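Local coordinates for protein FKBP-type peptidyl-prolyl cis-trans isomerase FkpA (Escherichia coli, PDB 1Q6H) that catalyses the cis-trans isomerization of peptide bonds preceding proline in the periplasm, speeding protein folding, and also acts as a chaperone, at residues Val144-Thr149 with Tyr160-Pro165. Residues are numbered along the deposited sequence; the frame is centred on the assembly and turned at random.
Sequences VNYKGT and YTRGEP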
loop_
_atom_site.group_PDB
_atom_site.type_symbol
_atom_site.label_atom_id
_atom_site.label_comp_id
_atom_site.label_asym_id
_atom_site.label_seq_id
_atom_site.Cartn_x
_atom_site.Cartn_y
_atom_site.Cartn_z
ATOM N N VAL A 144 -18.436 -25.454 -25.531
ATOM C CA VAL A 144 -18.341 -24.540 -26.639
ATOM C C VAL A 144 -16.939 -24.049 -26.939
ATOM O O VAL A 144 -16.097 -23.958 -26.074
ATOM C CB VAL A 144 -19.158 -23.254 -26.386
ATOM C CG1 VAL A 144 -20.647 -23.536 -26.274
ATOM C CG2 VAL A 144 -18.672 -22.545 -25.121
ATOM N N ASN A 145 -16.732 -23.701 -28.197
ATOM C CA ASN A 145 -15.596 -22.931 -28.577
ATOM C C ASN A 145 -16.187 -21.553 -28.886
ATOM O O ASN A 145 -17.312 -21.434 -29.395
ATOM C CB ASN A 145 -14.907 -23.521 -29.802
ATOM C CG ASN A 145 -14.016 -24.679 -29.462
ATOM O OD1 ASN A 145 -13.315 -24.668 -28.451
ATOM N ND2 ASN A 145 -14.017 -25.680 -30.313
ATOM N N TYR A 146 -15.459 -20.502 -28.563
ATOM C CA TYR A 146 -15.961 -19.190 -28.869
ATOM C C TYR A 146 -14.880 -18.181 -28.911
ATOM O O TYR A 146 -13.808 -18.383 -28.361
ATOM C CB TYR A 146 -16.955 -18.731 -27.812
ATOM C CG TYR A 146 -16.326 -18.582 -26.465
ATOM C CD1 TYR A 146 -16.233 -19.656 -25.617
ATOM C CD2 TYR A 146 -15.814 -17.361 -26.046
ATOM C CE1 TYR A 146 -15.639 -19.536 -24.385
ATOM C CE2 TYR A 146 -15.242 -17.225 -24.829
ATOM C CZ TYR A 146 -15.148 -18.317 -23.994
ATOM O OH TYR A 146 -14.536 -18.194 -22.774
ATOM N N LYS A 147 -15.206 -17.074 -29.560
ATOM C CA LYS A 147 -14.374 -15.896 -29.550
ATOM C C LYS A 147 -15.259 -14.706 -29.156
ATOM O O LYS A 147 -16.378 -14.542 -29.687
ATOM C CB LYS A 147 -13.753 -15.709 -30.909
ATOM C CG LYS A 147 -13.061 -14.424 -31.065
ATOM C CD LYS A 147 -12.387 -14.353 -32.406
ATOM C CE LYS A 147 -13.232 -13.664 -33.441
ATOM N NZ LYS A 147 -12.288 -13.066 -34.462
ATOM N N GLY A 148 -14.766 -13.897 -28.220
ATOM C CA GLY A 148 -15.496 -12.733 -27.728
ATOM C C GLY A 148 -14.795 -11.413 -28.024
ATOM O O GLY A 148 -13.631 -11.230 -27.635
ATOM N N THR A 149 -15.477 -10.511 -28.741
ATOM C CA THR A 149 -14.931 -9.200 -29.065
ATOM C C THR A 149 -15.868 -8.066 -28.654
ATOM O O THR A 149 -17.082 -8.233 -28.577
ATOM C CB THR A 149 -14.678 -9.027 -30.570
ATOM O OG1 THR A 149 -15.889 -9.257 -31.287
ATOM C CG2 THR A 149 -13.709 -10.068 -31.133
ATOM N N TYR A 160 -10.215 -20.870 -28.154
ATOM C CA TYR A 160 -9.386 -21.631 -29.073
ATOM C C TYR A 160 -7.954 -21.514 -28.631
ATOM O O TYR A 160 -7.170 -22.475 -28.679
ATOM C CB TYR A 160 -9.532 -21.090 -30.518
ATOM C CG TYR A 160 -10.931 -21.202 -31.122
ATOM C CD1 TYR A 160 -11.331 -22.363 -31.759
ATOM C CD2 TYR A 160 -11.848 -20.143 -31.056
ATOM C CE1 TYR A 160 -12.593 -22.489 -32.305
ATOM C CE2 TYR A 160 -13.121 -20.257 -31.594
ATOM C CZ TYR A 160 -13.482 -21.437 -32.226
ATOM O OH TYR A 160 -14.730 -21.610 -32.784
ATOM N N THR A 161 -7.607 -20.330 -28.158
ATOM C CA THR A 161 -6.243 -20.102 -27.743
ATOM C C THR A 161 -5.901 -20.905 -26.511
ATOM O O THR A 161 -4.712 -21.071 -26.209
ATOM C CB THR A 161 -5.992 -18.637 -27.434
ATOM O OG1 THR A 161 -6.762 -18.259 -26.297
ATOM C CG2 THR A 161 -6.444 -17.731 -28.575
ATOM N N ARG A 162 -6.902 -21.394 -25.788
ATOM C CA ARG A 162 -6.605 -22.170 -24.580
ATOM C C ARG A 162 -6.428 -23.638 -24.944
ATOM O O ARG A 162 -6.028 -24.467 -24.119
ATOM C CB ARG A 162 -7.683 -21.971 -23.518
ATOM C CG ARG A 162 -7.630 -20.631 -22.830
ATOM C CD ARG A 162 -8.624 -20.492 -21.684
ATOM N NE ARG A 162 -10.007 -20.595 -22.140
ATOM C CZ ARG A 162 -10.814 -19.575 -22.372
ATOM N NH1 ARG A 162 -10.410 -18.323 -22.179
ATOM N NH2 ARG A 162 -12.046 -19.809 -22.804
ATOM N N GLY A 163 -6.691 -23.951 -26.207
ATOM C CA GLY A 163 -6.501 -25.297 -26.708
ATOM C C GLY A 163 -7.610 -26.258 -26.335
ATOM O O GLY A 163 -7.533 -27.449 -26.644
ATOM N N GLU A 164 -8.626 -25.753 -25.652
ATOM C CA GLU A 164 -9.760 -26.580 -25.281
ATOM C C GLU A 164 -11.017 -25.765 -25.250
ATOM O O GLU A 164 -11.001 -24.579 -24.983
ATOM C CB GLU A 164 -9.550 -27.197 -23.884
ATOM C CG GLU A 164 -9.520 -26.172 -22.755
ATOM C CD GLU A 164 -9.123 -26.766 -21.407
ATOM O OE1 GLU A 164 -8.541 -27.862 -21.383
ATOM O OE2 GLU A 164 -9.381 -26.123 -20.368
ATOM N N PRO A 165 -12.135 -26.418 -25.485
ATOM C CA PRO A 165 -13.423 -25.756 -25.402
ATOM C C PRO A 165 -13.773 -25.433 -23.948
ATOM O O PRO A 165 -13.194 -25.996 -23.049
ATOM C CB PRO A 165 -14.367 -26.792 -25.960
ATOM C CG PRO A 165 -13.712 -28.061 -25.763
ATOM C CD PRO A 165 -12.240 -27.839 -25.835
#
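CG of Y146 is set between the backbone N and the carbonyl carbon (chi1 64°), and a bend at chi3 (-63°) turns NE of R162 aside from the line of its chain. Phenol and guanidinium meet where the bulge loop joining strands 155-158 and 166-169 of the FKBP domain passes strand 141-150. R162 NH2 donates to Y146 OH over 3.0 Å, the oxygen lying near the guanidinium plane while the two flat groups are turned 49° apart. Arginine suits this place because NH1 can at the same time form a salt bridge to D157, whose other carboxylate oxygen bonds Y146 OH. Tyrosine fits because its ring packs edge-to-face with W177 while its hydroxyl reaches these polar partners; a phenylalanine here would probably leave R162 NH2 and D157 without the oxygen they share. The short side chain of N145 crosses Y160 at about a right angle, setting CB 3.5 Å from Y160 CZ and OD1 against P165. The flat ring of exposed Y160 lies against the strand, its CE2 3.8 Å from Y146 O. Compact P165, alongside N145, brings the loop back to the strand, its CA 3.2 Å from N145 OD1 and 3.3 Å from V144 O.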